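Local coordinates for nucleocapsid protein CP17 (Extra small virus, PDB 6JJA), which forms the T=1 icosahedral shell of a single-stranded RNA satellite virus of prawns, sixty jelly-roll copies building a particle that binds calcium, at residues 57-62 with 161-166; 71-76 with 147-152. All coordinates share one frame; numbering follows the deposited sequence.

Contact 1 of 2, residues 57-62 with 161-166; sequences IDIDLS and PVVRAL
Ile57 and Ala165 form an antiparallel hydrogen-bonded pair where strands 57-59 and 162-166 run side by side, their axes 5.1 Å apart at closest approach and their directions 145° apart. Ile57 N donates to Ala165 O at 2.9 Å, and the return bond from Ala165 N to Ile57 O is weak. The same Ile57 O also receives a CA-H...O contact from Arg164 CA at 3.4 Å, in line with the non-hydrogen-bonded pairing of Asp58 and Arg164 next along the ladder. Past strand 57-59 the contact continues through the side chain of Leu61.

Ile57, Ile59, Val163 and Ala165 share one face of the sheet. Ile57 CG1 sits between its own backbone N and carbonyl carbon (chi1 63°) and lies 4.1 Å from Ala165 CB, while Ile59 reaches Val163 CG1 with CD1 at 3.9 Å. Leu61 points toward the second strand and crosses Val163 at about a right angle, its CD1 meeting Val163 CG2. Leu61 CD1 also lies 3.7 Å from Pro161 CG.

Asp58 and Arg164 occupy the other face. The Arg164 chain bends at CD (chi2 -86°), and Asp58 CB, the methylene and not the carboxylate, lies oblique to the guanidinium, 3.3 Å from Arg164 NH1. NH1 also makes a weak bond to Val163 O, back on its own strand. The carboxylate of Asp58 leads away to a salt bridge with Arg79, and Glu120 of a second subunit packs on Arg164. One face thus looks into the apolar interior and the other meets a neighbouring subunit, as expected of the edge pair 52-59 and 162-171 in a four-stranded sheet of a viral jelly-roll barrel.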
loop_
_atom_site.group_PDB
_atom_site.type_symbol
_atom_site.label_atom_id
_atom_site.label_comp_id
_atom_site.label_asym_id
_atom_site.label_seq_id
_atom_site.Cartn_x
_atom_site.Cartn_y
_atom_site.Cartn_z
ATOM N N ILE A 57 20.059 -63.925 -12.425
ATOM C CA ILE A 57 20.464 -65.292 -12.168
ATOM C C ILE A 57 21.984 -65.367 -12.244
ATOM O O ILE A 57 22.653 -64.443 -12.701
ATOM C CB ILE A 57 19.810 -66.288 -13.139
ATOM C CG1 ILE A 57 20.234 -66.018 -14.571
ATOM C CG2 ILE A 57 18.343 -66.165 -13.059
ATOM C CD1 ILE A 57 19.920 -67.118 -15.498
ATOM N N ASP A 58 22.519 -66.490 -11.780
ATOM C CA ASP A 58 23.944 -66.766 -11.812
ATOM C C ASP A 58 24.164 -68.095 -12.509
ATOM O O ASP A 58 23.436 -69.057 -12.257
ATOM C CB ASP A 58 24.532 -66.800 -10.405
ATOM C CG ASP A 58 24.121 -68.029 -9.625
ATOM O OD1 ASP A 58 22.935 -68.409 -9.697
ATOM O OD2 ASP A 58 24.980 -68.616 -8.936
ATOM N N ILE A 59 25.164 -68.148 -13.376
ATOM C CA ILE A 59 25.423 -69.308 -14.214
ATOM C C ILE A 59 26.773 -69.904 -13.840
ATOM O O ILE A 59 27.735 -69.172 -13.582
ATOM C CB ILE A 59 25.352 -68.911 -15.698
ATOM C CG1 ILE A 59 24.015 -68.221 -15.965
ATOM C CG2 ILE A 59 25.461 -70.114 -16.578
ATOM C CD1 ILE A 59 23.951 -67.447 -17.207
ATOM N N ASP A 60 26.839 -71.238 -13.821
ATOM C CA ASP A 60 27.953 -71.940 -13.191
ATOM C C ASP A 60 29.246 -71.781 -13.978
ATOM O O ASP A 60 30.282 -71.412 -13.416
ATOM C CB ASP A 60 27.621 -73.428 -13.027
ATOM C CG ASP A 60 27.262 -74.099 -14.339
ATOM O OD1 ASP A 60 27.432 -73.463 -15.400
ATOM O OD2 ASP A 60 26.810 -75.260 -14.312
ATOM N N LEU A 61 29.212 -72.070 -15.277
ATOM C CA LEU A 61 30.380 -71.947 -16.141
ATOM C C LEU A 61 31.509 -72.876 -15.688
ATOM O O LEU A 61 32.523 -72.459 -15.137
ATOM C CB LEU A 61 30.862 -70.493 -16.187
ATOM C CG LEU A 61 30.129 -69.532 -17.111
ATOM C CD1 LEU A 61 30.944 -68.298 -17.235
ATOM C CD2 LEU A 61 29.874 -70.134 -18.459
ATOM N N SER A 62 31.289 -74.168 -15.911
ATOM C CA SER A 62 32.342 -75.143 -15.663
ATOM C C SER A 62 33.622 -74.734 -16.385
ATOM O O SER A 62 33.591 -74.217 -17.503
ATOM C CB SER A 62 31.899 -76.534 -16.119
ATOM O OG SER A 62 30.794 -76.997 -15.365
ATOM N N PRO A 161 34.939 -67.032 -15.208
ATOM C CA PRO A 161 34.271 -65.752 -14.995
ATOM C C PRO A 161 32.915 -65.920 -14.330
ATOM O O PRO A 161 32.394 -67.018 -14.132
ATOM C CB PRO A 161 34.135 -65.195 -16.406
ATOM C CG PRO A 161 34.098 -66.374 -17.251
ATOM C CD PRO A 161 35.001 -67.364 -16.637
ATOM N N VAL A 162 32.344 -64.774 -13.995
ATOM C CA VAL A 162 31.073 -64.681 -13.300
ATOM C C VAL A 162 30.076 -64.044 -14.255
ATOM O O VAL A 162 30.336 -62.975 -14.812
ATOM C CB VAL A 162 31.220 -63.877 -12.003
ATOM C CG1 VAL A 162 29.922 -63.373 -11.519
ATOM C CG2 VAL A 162 31.840 -64.710 -10.957
ATOM N N VAL A 163 28.943 -64.704 -14.447
ATOM C CA VAL A 163 27.926 -64.264 -15.388
ATOM C C VAL A 163 26.657 -63.961 -14.613
ATOM O O VAL A 163 26.186 -64.785 -13.824
ATOM C CB VAL A 163 27.668 -65.315 -16.474
ATOM C CG1 VAL A 163 26.774 -64.768 -17.539
ATOM C CG2 VAL A 163 28.936 -65.742 -17.073
ATOM N N ARG A 164 26.116 -62.773 -14.839
ATOM C CA ARG A 164 24.826 -62.365 -14.313
ATOM C C ARG A 164 23.934 -62.014 -15.487
ATOM O O ARG A 164 24.394 -61.411 -16.459
ATOM C CB ARG A 164 24.960 -61.171 -13.374
ATOM C CG ARG A 164 25.688 -61.451 -12.111
ATOM C CD ARG A 164 24.770 -61.994 -11.070
ATOM N NE ARG A 164 25.414 -62.205 -9.787
ATOM C CZ ARG A 164 26.198 -63.232 -9.506
ATOM N NH1 ARG A 164 26.455 -64.138 -10.422
ATOM N NH2 ARG A 164 26.727 -63.345 -8.306
ATOM N N ALA A 165 22.669 -62.393 -15.401
ATOM C CA ALA A 165 21.731 -62.203 -16.488
ATOM C C ALA A 165 20.360 -61.894 -15.931
ATOM O O ALA A 165 19.879 -62.587 -15.034
ATOM C CB ALA A 165 21.672 -63.431 -17.374
ATOM N N LEU A 166 19.736 -60.857 -16.470
ATOM C CA LEU A 166 18.373 -60.491 -16.126
ATOM C C LEU A 166 17.450 -61.154 -17.129
ATOM O O LEU A 166 17.466 -60.830 -18.316
ATOM C CB LEU A 166 18.223 -58.983 -16.127
ATOM C CG LEU A 166 16.916 -58.341 -15.739
ATOM C CD1 LEU A 166 16.668 -58.462 -14.295
ATOM C CD2 LEU A 166 17.013 -56.927 -16.115
#

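Contact 2 of 2, residues 71-76 with 147-152; sequences LTVGSY and GTLNTI
A classic beta bulge joins strand 68-72 to strand 148-154 just where the first strand gives way to helix 73-80, with Leu149 and Asn150 both set against Leu71. Leu71 O accepts from two successive amides, Leu149 N at 3.0 Å and Asn150 N at 3.3 Å; both donors lie in its carbonyl plane, which lets one oxygen serve the two. Leu71 N in turn donates to Asn150 O at 2.8 Å. The extra residue shifts the register by one, so Thr72 pairs with Thr148. At the first turn of the helix Val73 N donates a hydrogen bond to Gly147 O at 3.1 Å.

Thr72 holds the N-cap position, and its OG1 shares a hydrogen bond with Ser75 OG. Leu149, pointing toward the segment that carries the helix, meets two of its side chains: CD2 touches Val73 CG2 at 3.5 Å, with the two side chains crossing at about a right angle, and CD1 lies oblique to the Tyr76 ring, 3.7 Å from Tyr76 CE1. Tyr76 OH makes a weak hydrogen bond to Asn150 OD1 at 2.8 Å, the ring and amide planes being 55° apart. Asn150 ND2 bonds Tyr133 OH, so both ends of the buried amide have a partner, that of the oxygen being weak. Further along the strand, Leu71 CD2 touches Ile152 CD1 at 3.5 Å, the side chains crossing obliquely. From strand 88-98, Phe90 touches Val73 and Tyr76, and Ile92 touches Tyr76 and Leu149. A classic bulge followed directly by a helix start with Thr72 in the N-cap position thus ends the pairing at the edge of the second jelly-roll sheet.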
loop_
_atom_site.group_PDB
_atom_site.type_symbol
_atom_site.label_atom_id
_atom_site.label_comp_id
_atom_site.label_asym_id
_atom_site.label_seq_id
_atom_site.Cartn_x
_atom_site.Cartn_y
_atom_site.Cartn_z
ATOM N N LEU A 71 27.788 -69.576 -23.759
ATOM C CA LEU A 71 26.484 -69.537 -23.110
ATOM C C LEU A 71 25.434 -69.932 -24.134
ATOM O O LEU A 71 25.087 -69.146 -25.014
ATOM C CB LEU A 71 26.180 -68.159 -22.542
ATOM C CG LEU A 71 26.612 -67.811 -21.120
ATOM C CD1 LEU A 71 26.032 -68.776 -20.122
ATOM C CD2 LEU A 71 28.092 -67.788 -21.016
ATOM N N THR A 72 24.927 -71.148 -24.012
ATOM C CA THR A 72 23.857 -71.620 -24.862
ATOM C C THR A 72 22.511 -71.319 -24.219
ATOM O O THR A 72 22.422 -70.782 -23.117
ATOM C CB THR A 72 24.016 -73.110 -25.129
ATOM O OG1 THR A 72 24.175 -73.808 -23.893
ATOM C CG2 THR A 72 25.208 -73.360 -25.993
ATOM N N VAL A 73 21.442 -71.659 -24.935
ATOM C CA VAL A 73 20.108 -71.534 -24.372
ATOM C C VAL A 73 19.883 -72.594 -23.311
ATOM O O VAL A 73 19.216 -72.342 -22.302
ATOM C CB VAL A 73 19.062 -71.619 -25.491
ATOM C CG1 VAL A 73 17.724 -71.230 -24.990
ATOM C CG2 VAL A 73 19.435 -70.719 -26.598
ATOM N N GLY A 74 20.421 -73.790 -23.521
ATOM C CA GLY A 74 20.366 -74.812 -22.496
ATOM C C GLY A 74 20.953 -74.364 -21.174
ATOM O O GLY A 74 20.467 -74.757 -20.117
ATOM N N SER A 75 21.989 -73.536 -21.214
ATOM C CA SER A 75 22.606 -73.040 -19.992
ATOM C C SER A 75 21.624 -72.212 -19.176
ATOM O O SER A 75 21.335 -72.524 -18.013
ATOM C CB SER A 75 23.837 -72.210 -20.339
ATOM O OG SER A 75 24.852 -73.010 -20.910
ATOM N N TYR A 76 21.125 -71.129 -19.766
ATOM C CA TYR A 76 20.142 -70.298 -19.092
ATOM C C TYR A 76 18.933 -71.110 -18.667
ATOM O O TYR A 76 18.380 -70.891 -17.587
ATOM C CB TYR A 76 19.697 -69.164 -20.001
ATOM C CG TYR A 76 20.751 -68.178 -20.425
ATOM C CD1 TYR A 76 21.550 -68.420 -21.520
ATOM C CD2 TYR A 76 20.911 -66.981 -19.764
ATOM C CE1 TYR A 76 22.493 -67.517 -21.924
ATOM C CE2 TYR A 76 21.850 -66.071 -20.163
ATOM C CZ TYR A 76 22.638 -66.346 -21.242
ATOM O OH TYR A 76 23.582 -65.442 -21.653
ATOM N N GLY A 147 20.882 -73.279 -29.506
ATOM C CA GLY A 147 21.871 -72.435 -30.137
ATOM C C GLY A 147 22.648 -71.619 -29.125
ATOM O O GLY A 147 22.319 -71.541 -27.943
ATOM N N THR A 148 23.704 -71.003 -29.632
ATOM C CA THR A 148 24.561 -70.173 -28.810
ATOM C C THR A 148 24.041 -68.746 -28.805
ATOM O O THR A 148 23.663 -68.212 -29.850
ATOM C CB THR A 148 25.992 -70.224 -29.325
ATOM O OG1 THR A 148 26.397 -71.582 -29.479
ATOM C CG2 THR A 148 26.904 -69.575 -28.370
ATOM N N LEU A 149 24.004 -68.143 -27.622
ATOM C CA LEU A 149 23.509 -66.789 -27.452
ATOM C C LEU A 149 24.642 -65.815 -27.172
ATOM O O LEU A 149 24.808 -64.818 -27.881
ATOM C CB LEU A 149 22.505 -66.744 -26.307
ATOM C CG LEU A 149 21.333 -67.692 -26.341
ATOM C CD1 LEU A 149 20.536 -67.455 -25.103
ATOM C CD2 LEU A 149 20.509 -67.488 -27.568
ATOM N N ASN A 150 25.417 -66.095 -26.140
ATOM C CA ASN A 150 26.510 -65.247 -25.719
ATOM C C ASN A 150 27.764 -66.087 -25.595
ATOM O O ASN A 150 27.703 -67.291 -25.335
ATOM C CB ASN A 150 26.226 -64.555 -24.396
ATOM C CG ASN A 150 24.967 -63.747 -24.423
ATOM O OD1 ASN A 150 23.876 -64.258 -24.192
ATOM N ND2 ASN A 150 25.108 -62.466 -24.702
ATOM N N THR A 151 28.894 -65.445 -25.798
ATOM C CA THR A 151 30.184 -66.103 -25.727
ATOM C C THR A 151 31.136 -65.236 -24.932
ATOM O O THR A 151 31.270 -64.039 -25.193
ATOM C CB THR A 151 30.736 -66.374 -27.116
ATOM O OG1 THR A 151 29.759 -67.087 -27.879
ATOM C CG2 THR A 151 31.978 -67.188 -27.037
ATOM N N ILE A 152 31.791 -65.851 -23.959
ATOM C CA ILE A 152 32.751 -65.181 -23.100
ATOM C C ILE A 152 34.121 -65.751 -23.405
ATOM O O ILE A 152 34.275 -66.968 -23.558
ATOM C CB ILE A 152 32.408 -65.353 -21.615
ATOM C CG1 ILE A 152 30.988 -64.904 -21.331
ATOM C CG2 ILE A 152 33.323 -64.540 -20.800
ATOM C CD1 ILE A 152 30.484 -65.366 -20.025
#

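Overall arrangement
Contacts 1 and 2 lie in the two facing four-stranded sheets of the jelly roll, their centres 11 Å apart. Each joins an outermost strand of its sheet to the next: 52-59 with 162-171 in contact 1, and 68-72 with 148-154 in contact 2. Along the chain the order is 57-62, 71-76, 147-152, 161-166, so contact 2 falls entirely between the two halves of contact 1. Their apolar faces meet across the barrel interior: Val163 CG2 lies 3.4 Å from Ile152 CD1, Ile59 CD1 packs on Leu71 CD1, and Ala165 CB touches Tyr76 CE2. Together they join the sheets of one capsid subunit through a shared core.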